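Local atomic coordinates of cytoplasmic protein (Cryptococcus neoformans var. grubii serotype A, PDB entry 7LPO), a protein that probably hydrolyses steryl beta-glucosides, splitting glucose from the sterol, as a family 5 glycoside hydrolase. Residues Leu99-Thr104 with Asp122-Val127; Gly520-Pro525 with Leu566-Trp571; Ala664-Tyr669 with Tyr710-His715. All coordinates share one frame; numbering follows the deposited sequence.

Interaction 1. Residues Leu99-Thr104 with Asp122-Val127; sequences LRYVFT and DYIIAV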
loop_
_atom_site.group_PDB
_atom_site.type_symbol
_atom_site.label_atom_id
_atom_site.label_comp_id
_atom_site.label_asym_id
_atom_site.label_seq_id
_atom_site.Cartn_x
_atom_site.Cartn_y
_atom_site.Cartn_z
ATOM N N LEU A 99 3.093 4.634 -11.590
ATOM C CA LEU A 99 1.776 4.511 -10.985
ATOM C C LEU A 99 1.661 3.105 -10.428
ATOM O O LEU A 99 1.957 2.143 -11.139
ATOM C CB LEU A 99 0.654 4.762 -11.997
ATOM C CG LEU A 99 0.611 6.128 -12.670
ATOM C CD1 LEU A 99 -0.365 6.081 -13.831
ATOM C CD2 LEU A 99 0.232 7.211 -11.690
ATOM N N ARG A 100 1.286 2.993 -9.154
ATOM C CA ARG A 100 0.876 1.727 -8.563
ATOM C C ARG A 100 -0.636 1.669 -8.717
ATOM O O ARG A 100 -1.356 2.484 -8.127
ATOM C CB ARG A 100 1.304 1.638 -7.104
ATOM C CG ARG A 100 0.966 0.303 -6.452
ATOM C CD ARG A 100 1.760 0.146 -5.189
ATOM N NE ARG A 100 1.431 -1.055 -4.431
ATOM C CZ ARG A 100 0.616 -1.082 -3.382
ATOM N NH1 ARG A 100 0.004 0.027 -2.966
ATOM N NH2 ARG A 100 0.414 -2.224 -2.743
ATOM N N TYR A 101 -1.117 0.751 -9.554
ATOM C CA TYR A 101 -2.514 0.758 -9.966
ATOM C C TYR A 101 -3.335 -0.137 -9.048
ATOM O O TYR A 101 -3.101 -1.345 -8.981
ATOM C CB TYR A 101 -2.664 0.312 -11.420
ATOM C CG TYR A 101 -4.084 0.484 -11.883
ATOM C CD1 TYR A 101 -5.040 -0.493 -11.628
ATOM C CD2 TYR A 101 -4.491 1.652 -12.522
ATOM C CE1 TYR A 101 -6.361 -0.323 -12.022
ATOM C CE2 TYR A 101 -5.811 1.826 -12.924
ATOM C CZ TYR A 101 -6.736 0.833 -12.672
ATOM O OH TYR A 101 -8.050 1.005 -13.055
ATOM N N VAL A 102 -4.325 0.452 -8.392
ATOM C CA VAL A 102 -5.103 -0.219 -7.356
ATOM C C VAL A 102 -6.361 -0.828 -7.965
ATOM O O VAL A 102 -7.140 -0.134 -8.626
ATOM C CB VAL A 102 -5.466 0.769 -6.234
ATOM C CG1 VAL A 102 -6.358 0.109 -5.205
ATOM C CG2 VAL A 102 -4.214 1.337 -5.581
ATOM N N PHE A 103 -6.562 -2.127 -7.735
ATOM C CA PHE A 103 -7.811 -2.804 -8.051
ATOM C C PHE A 103 -8.107 -3.796 -6.934
ATOM O O PHE A 103 -7.211 -4.232 -6.210
ATOM C CB PHE A 103 -7.766 -3.516 -9.415
ATOM C CG PHE A 103 -6.852 -4.698 -9.454
ATOM C CD1 PHE A 103 -5.499 -4.532 -9.704
ATOM C CD2 PHE A 103 -7.334 -5.969 -9.233
ATOM C CE1 PHE A 103 -4.642 -5.608 -9.736
ATOM C CE2 PHE A 103 -6.484 -7.058 -9.266
ATOM C CZ PHE A 103 -5.135 -6.877 -9.518
ATOM N N THR A 104 -9.378 -4.146 -6.779
ATOM C CA THR A 104 -9.765 -5.070 -5.727
ATOM C C THR A 104 -10.349 -6.341 -6.318
ATOM O O THR A 104 -10.933 -6.342 -7.405
ATOM C CB THR A 104 -10.774 -4.447 -4.755
ATOM O OG1 THR A 104 -11.994 -4.155 -5.450
ATOM C CG2 THR A 104 -10.170 -3.171 -4.139
ATOM N N ASP A 122 -12.098 -4.469 -18.801
ATOM C CA ASP A 122 -11.860 -3.645 -19.998
ATOM C C ASP A 122 -11.748 -2.174 -19.637
ATOM O O ASP A 122 -11.031 -1.425 -20.309
ATOM C CB ASP A 122 -13.010 -3.880 -20.981
ATOM C CG ASP A 122 -13.000 -5.283 -21.580
ATOM O OD1 ASP A 122 -11.959 -5.954 -21.546
ATOM O OD2 ASP A 122 -14.034 -5.717 -22.108
ATOM N N TYR A 123 -12.454 -1.739 -18.591
ATOM C CA TYR A 123 -12.268 -0.377 -18.108
ATOM C C TYR A 123 -10.831 -0.169 -17.641
ATOM O O TYR A 123 -10.195 0.837 -17.983
ATOM C CB TYR A 123 -13.242 -0.060 -16.974
ATOM C CG TYR A 123 -12.785 1.137 -16.171
ATOM C CD1 TYR A 123 -13.040 2.427 -16.613
ATOM C CD2 TYR A 123 -12.058 0.977 -14.992
ATOM C CE1 TYR A 123 -12.605 3.526 -15.898
ATOM C CE2 TYR A 123 -11.618 2.075 -14.266
ATOM C CZ TYR A 123 -11.899 3.346 -14.723
ATOM O OH TYR A 123 -11.467 4.446 -14.015
ATOM N N ILE A 124 -10.304 -1.109 -16.846
ATOM C CA ILE A 124 -8.922 -0.999 -16.379
ATOM C C ILE A 124 -7.969 -0.911 -17.562
ATOM O O ILE A 124 -7.022 -0.119 -17.558
ATOM C CB ILE A 124 -8.557 -2.182 -15.464
ATOM C CG1 ILE A 124 -9.243 -2.059 -14.103
ATOM C CG2 ILE A 124 -7.060 -2.248 -15.280
ATOM C CD1 ILE A 124 -9.193 -3.334 -13.277
ATOM N N ILE A 125 -8.198 -1.732 -18.587
ATOM C CA ILE A 125 -7.343 -1.713 -19.770
ATOM C C ILE A 125 -7.378 -0.343 -20.431
ATOM O O ILE A 125 -6.343 0.184 -20.853
ATOM C CB ILE A 125 -7.766 -2.829 -20.745
ATOM C CG1 ILE A 125 -7.190 -4.161 -20.263
ATOM C CG2 ILE A 125 -7.334 -2.501 -22.163
ATOM C CD1 ILE A 125 -7.852 -5.377 -20.873
ATOM N N ALA A 126 -8.568 0.252 -20.533
ATOM C CA ALA A 126 -8.686 1.590 -21.099
ATOM C C ALA A 126 -7.916 2.607 -20.268
ATOM O O ALA A 126 -7.242 3.486 -20.816
ATOM C CB ALA A 126 -10.162 1.991 -21.187
ATOM N N VAL A 127 -8.015 2.518 -18.941
ATOM C CA VAL A 127 -7.227 3.397 -18.080
ATOM C C VAL A 127 -5.739 3.169 -18.311
ATOM O O VAL A 127 -4.963 4.117 -18.445
ATOM C CB VAL A 127 -7.601 3.187 -16.603
ATOM C CG1 VAL A 127 -6.666 3.990 -15.696
ATOM C CG2 VAL A 127 -9.050 3.565 -16.368
#
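The hydroxyl of Tyr101 meets carbon atoms of helix 118-133: Ile124 CG1 lies 3.5 Å from Tyr101 OH and Tyr123 CE2 3.9 Å from the same oxygen, the two tyrosines crossing at a slant. The CB of Tyr101 points to the helix, and CG stands anti to the backbone N (chi1 -173°), beside the carbonyl carbon. Val127 then closes on the ring edge, CG1 near the ring plane and 3.6 Å from Tyr101 CE2, while Ile124 CG2 sits 3.8 Å from Tyr101 CE1. Packing of a barrel strand against the outer helical layer belongs to the TIM barrel, the fold of glycoside hydrolase family 5: segments 99-104 and 122-127 run nearly antiparallel (169°), their axes 11.2 Å apart at closest approach, and helix 118-133 comes after the strand beyond the short helix 105-109. Tyr101 faces the helical layer, whereas Arg100 beside it pairs with Asp267 and Glu521 in the barrel interior. Further along the strand, Phe103 adds only a light touch, its CB 4.1 Å from Ile124 CD1; its ring turns away from helix 118-133 and its side chain touches Leu247 of helix 232-254. Tyr123, whose own hydroxyl is bonded to Leu77 O, has Val127 CG2 over one ring face.

Interaction 2. Residues Gly520-Pro525 with Leu566-Trp571; sequences GEIGIP and LNYAIW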
loop_
_atom_site.group_PDB
_atom_site.type_symbol
_atom_site.label_atom_id
_atom_site.label_comp_id
_atom_site.label_asym_id
_atom_site.label_seq_id
_atom_site.Cartn_x
_atom_site.Cartn_y
_atom_site.Cartn_z
ATOM N N GLY A 520 6.471 0.814 -1.990
ATOM C CA GLY A 520 5.201 0.788 -2.699
ATOM C C GLY A 520 4.147 1.713 -2.133
ATOM O O GLY A 520 3.219 2.093 -2.854
ATOM N N GLU A 521 4.239 2.041 -0.853
ATOM C CA GLU A 521 3.371 3.034 -0.240
ATOM C C GLU A 521 4.168 3.855 0.761
ATOM O O GLU A 521 4.927 3.303 1.564
ATOM C CB GLU A 521 2.185 2.403 0.495
ATOM C CG GLU A 521 1.222 1.625 -0.355
ATOM C CD GLU A 521 -0.021 1.200 0.434
ATOM O OE1 GLU A 521 -0.269 1.770 1.526
ATOM O OE2 GLU A 521 -0.733 0.284 -0.036
ATOM N N ILE A 522 3.961 5.168 0.728
ATOM C CA ILE A 522 4.514 6.086 1.720
ATOM C C ILE A 522 3.709 7.370 1.624
ATOM O O ILE A 522 3.297 7.768 0.529
ATOM C CB ILE A 522 6.029 6.320 1.500
ATOM C CG1 ILE A 522 6.587 7.306 2.535
ATOM C CG2 ILE A 522 6.318 6.829 0.099
ATOM C CD1 ILE A 522 8.094 7.266 2.655
ATOM N N GLY A 523 3.433 7.987 2.772
ATOM C CA GLY A 523 2.621 9.196 2.769
ATOM C C GLY A 523 2.347 9.710 4.165
ATOM O O GLY A 523 2.803 9.144 5.160
ATOM N N ILE A 524 1.580 10.798 4.219
ATOM C CA ILE A 524 1.255 11.477 5.476
ATOM C C ILE A 524 -0.196 11.929 5.447
ATOM O O ILE A 524 -0.795 12.087 4.374
ATOM C CB ILE A 524 2.164 12.698 5.742
ATOM C CG1 ILE A 524 2.066 13.703 4.590
ATOM C CG2 ILE A 524 3.624 12.275 5.913
ATOM C CD1 ILE A 524 1.184 14.909 4.861
ATOM N N PRO A 525 -0.787 12.159 6.623
ATOM C CA PRO A 525 -2.176 12.648 6.683
ATOM C C PRO A 525 -2.271 14.163 6.551
ATOM O O PRO A 525 -1.539 14.911 7.203
ATOM C CB PRO A 525 -2.653 12.189 8.064
ATOM C CG PRO A 525 -1.373 12.225 8.905
ATOM C CD PRO A 525 -0.257 11.800 7.956
ATOM N N LEU A 566 15.809 5.957 -3.384
ATOM C CA LEU A 566 14.832 4.896 -3.563
ATOM C C LEU A 566 13.779 5.221 -4.619
ATOM O O LEU A 566 13.472 6.384 -4.905
ATOM C CB LEU A 566 14.123 4.605 -2.238
ATOM C CG LEU A 566 14.824 3.679 -1.248
ATOM C CD1 LEU A 566 14.194 3.830 0.134
ATOM C CD2 LEU A 566 14.749 2.238 -1.723
ATOM N N ASN A 567 13.242 4.157 -5.207
ATOM C CA ASN A 567 11.999 4.220 -5.951
ATOM C C ASN A 567 10.830 4.231 -4.969
ATOM O O ASN A 567 10.907 3.655 -3.875
ATOM C CB ASN A 567 11.884 3.020 -6.894
ATOM C CG ASN A 567 13.131 2.807 -7.734
ATOM O OD1 ASN A 567 13.441 3.590 -8.634
ATOM N ND2 ASN A 567 13.853 1.739 -7.445
ATOM N N TYR A 568 9.739 4.897 -5.348
ATOM C CA TYR A 568 8.595 4.848 -4.447
ATOM C C TYR A 568 7.316 5.318 -5.118
ATOM O O TYR A 568 7.333 5.970 -6.162
ATOM C CB TYR A 568 8.842 5.681 -3.183
ATOM C CG TYR A 568 9.155 7.150 -3.415
ATOM C CD1 TYR A 568 8.150 8.060 -3.713
ATOM C CD2 TYR A 568 10.449 7.627 -3.320
ATOM C CE1 TYR A 568 8.426 9.395 -3.911
ATOM C CE2 TYR A 568 10.733 8.977 -3.507
ATOM C CZ TYR A 568 9.718 9.847 -3.805
ATOM O OH TYR A 568 9.999 11.178 -3.999
ATOM N N ALA A 569 6.202 4.948 -4.486
ATOM C CA ALA A 569 4.859 5.350 -4.886
ATOM C C ALA A 569 4.191 5.960 -3.662
ATOM O O ALA A 569 3.951 5.265 -2.667
ATOM C CB ALA A 569 4.052 4.163 -5.422
ATOM N N ILE A 570 3.910 7.258 -3.739
ATOM C CA ILE A 570 3.232 7.956 -2.659
ATOM C C ILE A 570 1.784 7.489 -2.550
ATOM O O ILE A 570 1.071 7.363 -3.554
ATOM C CB ILE A 570 3.294 9.474 -2.901
ATOM C CG1 ILE A 570 4.747 9.955 -2.972
ATOM C CG2 ILE A 570 2.506 10.189 -1.825
ATOM C CD1 ILE A 570 4.884 11.406 -3.434
ATOM N N TRP A 571 1.338 7.239 -1.321
ATOM C CA TRP A 571 -0.076 7.027 -1.022
ATOM C C TRP A 571 -0.667 8.358 -0.555
ATOM O O TRP A 571 -0.255 8.873 0.490
ATOM C CB TRP A 571 -0.274 5.953 0.060
ATOM C CG TRP A 571 -1.730 5.618 0.227
ATOM C CD1 TRP A 571 -2.637 6.258 1.019
ATOM C CD2 TRP A 571 -2.455 4.590 -0.463
ATOM N NE1 TRP A 571 -3.886 5.700 0.857
ATOM C CE2 TRP A 571 -3.802 4.674 -0.046
ATOM C CE3 TRP A 571 -2.095 3.611 -1.391
ATOM C CZ2 TRP A 571 -4.786 3.805 -0.517
ATOM C CZ3 TRP A 571 -3.070 2.752 -1.865
ATOM C CH2 TRP A 571 -4.402 2.854 -1.428
HETATM O O HOH W 1 0.389 11.331 1.582
#
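The indole of Trp571 and the carboxylate of Glu521 lie side by side and point the same way, their planes 25° apart. Glu521 OE1 hangs over one indole face toward its rim, and Glu521 CD is 3.7 Å from Trp571 CE3; the ring of His143 also meets the indole at a shallow tilt. The CB of Trp571 points toward segment 520-525, and CG is anti to the backbone N (chi1 -172°). The carboxylate is gripped by several partners: Arg100 forms a salt bridge to OE2, while Tyr454 OH and the amine of a bound Tris molecule bond to OE1. Strands 518-522 and 567-570 are parallel neighbours in the TIM barrel, though their touching parts diverge by 53°. Glu521 stands near the C-terminal end of its strand and Trp571 just past the end of its own, on the side of the barrel where family 5 enzymes generally bind substrate; the Tris, probably from the crystallisation liquor, is consistent with a pocket there. Between the backbones the sound bond runs from Trp571 N to Ile522 O, 2.7 Å long, with the donor above the carbonyl plane. Ile570 CA adds a CH contact to the same Ile522 O at 3.2 Å. By contrast, Ile522 N reaches Ala569 O only weakly, at 3.4 Å. Past the strand ends a water takes over, accepting from Ile524 N at 2.9 Å and donating to Trp571 O at 2.8 Å.

Interaction 3. Residues Ala664-Tyr669 with Tyr710-His715; sequences AFCRPY and YLPFVH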
loop_
_atom_site.group_PDB
_atom_site.type_symbol
_atom_site.label_atom_id
_atom_site.label_comp_id
_atom_site.label_asym_id
_atom_site.label_seq_id
_atom_site.Cartn_x
_atom_site.Cartn_y
_atom_site.Cartn_z
ATOM N N ALA A 664 6.650 19.861 -0.965
ATOM C CA ALA A 664 7.329 18.723 -0.357
ATOM C C ALA A 664 7.289 17.470 -1.220
ATOM O O ALA A 664 8.261 16.706 -1.222
ATOM C CB ALA A 664 6.723 18.417 1.016
ATOM N N PHE A 665 6.204 17.228 -1.963
ATOM C CA PHE A 665 6.137 15.995 -2.739
ATOM C C PHE A 665 6.577 16.154 -4.188
ATOM O O PHE A 665 6.867 15.144 -4.833
ATOM C CB PHE A 665 4.731 15.364 -2.675
ATOM C CG PHE A 665 3.616 16.161 -3.310
ATOM C CD1 PHE A 665 3.503 16.273 -4.685
ATOM C CD2 PHE A 665 2.624 16.716 -2.520
ATOM C CE1 PHE A 665 2.445 16.966 -5.257
ATOM C CE2 PHE A 665 1.555 17.399 -3.083
ATOM C CZ PHE A 665 1.464 17.524 -4.454
ATOM N N CYS A 666 6.670 17.375 -4.705
ATOM C CA CYS A 666 7.178 17.624 -6.052
ATOM C C CYS A 666 8.621 18.099 -5.920
ATOM O O CYS A 666 8.869 19.218 -5.455
ATOM C CB CYS A 666 6.321 18.658 -6.780
ATOM S SG CYS A 666 6.844 18.949 -8.484
ATOM N N ARG A 667 9.566 17.249 -6.324
ATOM C CA ARG A 667 10.967 17.411 -5.959
ATOM C C ARG A 667 11.879 17.068 -7.127
ATOM O O ARG A 667 11.524 16.240 -7.973
ATOM C CB ARG A 667 11.360 16.504 -4.781
ATOM C CG ARG A 667 10.327 16.390 -3.665
ATOM C CD ARG A 667 10.517 15.089 -2.879
ATOM N NE ARG A 667 11.794 15.038 -2.174
ATOM C CZ ARG A 667 12.062 15.697 -1.044
ATOM N NH1 ARG A 667 11.142 16.470 -0.471
ATOM N NH2 ARG A 667 13.258 15.583 -0.481
ATOM N N PRO A 668 13.063 17.678 -7.190
ATOM C CA PRO A 668 14.049 17.263 -8.199
ATOM C C PRO A 668 14.601 15.880 -7.892
ATOM O O PRO A 668 14.808 15.517 -6.732
ATOM C CB PRO A 668 15.144 18.328 -8.082
ATOM C CG PRO A 668 15.058 18.760 -6.626
ATOM C CD PRO A 668 13.585 18.741 -6.306
ATOM N N TYR A 669 14.849 15.109 -8.944
ATOM C CA TYR A 669 15.453 13.793 -8.787
ATOM C C TYR A 669 15.936 13.310 -10.149
ATOM O O TYR A 669 15.448 13.776 -11.186
ATOM C CB TYR A 669 14.463 12.788 -8.178
ATOM C CG TYR A 669 13.412 12.278 -9.117
ATOM C CD1 TYR A 669 12.293 13.038 -9.414
ATOM C CD2 TYR A 669 13.522 11.015 -9.684
ATOM C CE1 TYR A 669 11.318 12.563 -10.278
ATOM C CE2 TYR A 669 12.557 10.524 -10.533
ATOM C CZ TYR A 669 11.456 11.303 -10.829
ATOM O OH TYR A 669 10.499 10.815 -11.678
ATOM N N TYR A 710 14.949 15.546 -13.403
ATOM C CA TYR A 710 13.738 16.355 -13.373
ATOM C C TYR A 710 13.948 17.546 -12.445
ATOM O O TYR A 710 14.338 17.371 -11.287
ATOM C CB TYR A 710 12.550 15.512 -12.899
ATOM C CG TYR A 710 11.305 16.302 -12.555
ATOM C CD1 TYR A 710 10.500 16.840 -13.550
ATOM C CD2 TYR A 710 10.922 16.488 -11.235
ATOM C CE1 TYR A 710 9.356 17.558 -13.234
ATOM C CE2 TYR A 710 9.799 17.203 -10.912
ATOM C CZ TYR A 710 9.010 17.735 -11.913
ATOM O OH TYR A 710 7.872 18.435 -11.594
ATOM N N LEU A 711 13.690 18.749 -12.950
ATOM C CA LEU A 711 13.760 19.962 -12.132
ATOM C C LEU A 711 12.401 20.649 -12.114
ATOM O O LEU A 711 11.989 21.235 -13.134
ATOM C CB LEU A 711 14.830 20.912 -12.662
ATOM C CG LEU A 711 16.272 20.401 -12.660
ATOM C CD1 LEU A 711 17.153 21.406 -13.391
ATOM C CD2 LEU A 711 16.791 20.160 -11.262
ATOM N N PRO A 712 11.674 20.624 -10.999
ATOM C CA PRO A 712 10.276 21.082 -11.026
ATOM C C PRO A 712 10.146 22.600 -11.096
ATOM O O PRO A 712 10.811 23.339 -10.362
ATOM C CB PRO A 712 9.691 20.528 -9.719
ATOM C CG PRO A 712 10.879 20.401 -8.799
ATOM C CD PRO A 712 12.073 20.091 -9.686
ATOM N N PHE A 713 9.254 23.055 -11.980
ATOM C CA PHE A 713 8.818 24.446 -11.966
ATOM C C PHE A 713 8.367 24.871 -10.579
ATOM O O PHE A 713 8.499 26.043 -10.210
ATOM C CB PHE A 713 7.646 24.655 -12.938
ATOM C CG PHE A 713 8.013 24.572 -14.387
ATOM C CD1 PHE A 713 9.213 25.080 -14.853
ATOM C CD2 PHE A 713 7.140 24.000 -15.290
ATOM C CE1 PHE A 713 9.538 25.011 -16.194
ATOM C CE2 PHE A 713 7.454 23.920 -16.624
ATOM C CZ PHE A 713 8.659 24.429 -17.080
ATOM N N VAL A 714 7.786 23.940 -9.820
ATOM C CA VAL A 714 7.292 24.231 -8.476
ATOM C C VAL A 714 8.363 24.902 -7.627
ATOM O O VAL A 714 8.060 25.771 -6.800
ATOM C CB VAL A 714 6.784 22.931 -7.819
ATOM C CG1 VAL A 714 6.808 23.045 -6.322
ATOM C CG2 VAL A 714 5.404 22.589 -8.317
ATOM N N HIS A 715 9.627 24.500 -7.799
ATOM C CA HIS A 715 10.723 25.053 -7.017
ATOM C C HIS A 715 11.652 25.970 -7.798
ATOM O O HIS A 715 12.330 26.802 -7.182
ATOM C CB HIS A 715 11.589 23.927 -6.427
ATOM C CG HIS A 715 10.893 23.113 -5.387
ATOM N ND1 HIS A 715 10.693 23.567 -4.102
ATOM C CD2 HIS A 715 10.330 21.885 -5.448
ATOM C CE1 HIS A 715 10.046 22.647 -3.410
ATOM N NE2 HIS A 715 9.811 21.618 -4.205
#
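Tyr710 presents its ring edge to the chain across from it. Arg667 O lies in the ring plane, 3.3 Å from Tyr710 CD2, and Cys666 SG approaches the same rim near the hydroxyl, a sulfur-aromatic contact with the sulfur 5.4 Å from the ring centroid. The Tyr710 hydroxyl itself bonds to Ala93 O. Tyr669 slants across Tyr710, its CE1 4.1 Å from Tyr710 CD2, and both side chains leave the same face of an antiparallel, hydrogen-bonded pair in which Tyr710 N binds Tyr669 O at 2.9 Å and Tyr669 N returns a longer bond to Tyr710 O. This pair joins strand 669-673 to strand 707-710 in the glycoside hydrolase family 5 C-terminal domain. Cys666 SG, anti to its backbone N (chi1 -177°), touches Pro712 CB at 3.5 Å and Val714 CG2 at 3.9 Å. Pro668 and Pro712 cross at a slant. His715 meets Cys666 O with its ring edge, but the NE2 bond of 2.9 Å is sharply bent (121°) and weak, and Ala663 O is a second weak partner. Cys666 O thus holds NE2 only loosely. Arg667 forms salt bridges to Asp554 and Asp561, which would probably temper the effect of its charge on the nearby histidine.

How the interactions relate
All three contacts are buried, yet their chemistry changes with position. Interaction 2 is the most central, its centre about 8 Å from that of the chain, and joins two barrel strands through backbone bonds beside a polar pocket. Interaction 1 binds another barrel strand to its outer helix by side-chain packing, largely apolar. The two touch through the strand's inner side: Arg100 NH1 meets Glu521 OE2 at 3.0 Å, and Val102 packs on Trp571. Interaction 3, its centre about 23 Å from that of the chain, mixes strand pairing with aromatic, proline and sulfur contacts. It abuts interaction 2 where Ile570 CD1 lies 4.0 Å from Phe665 CB, but stays about 10 Å from interaction 1 at the nearest atoms.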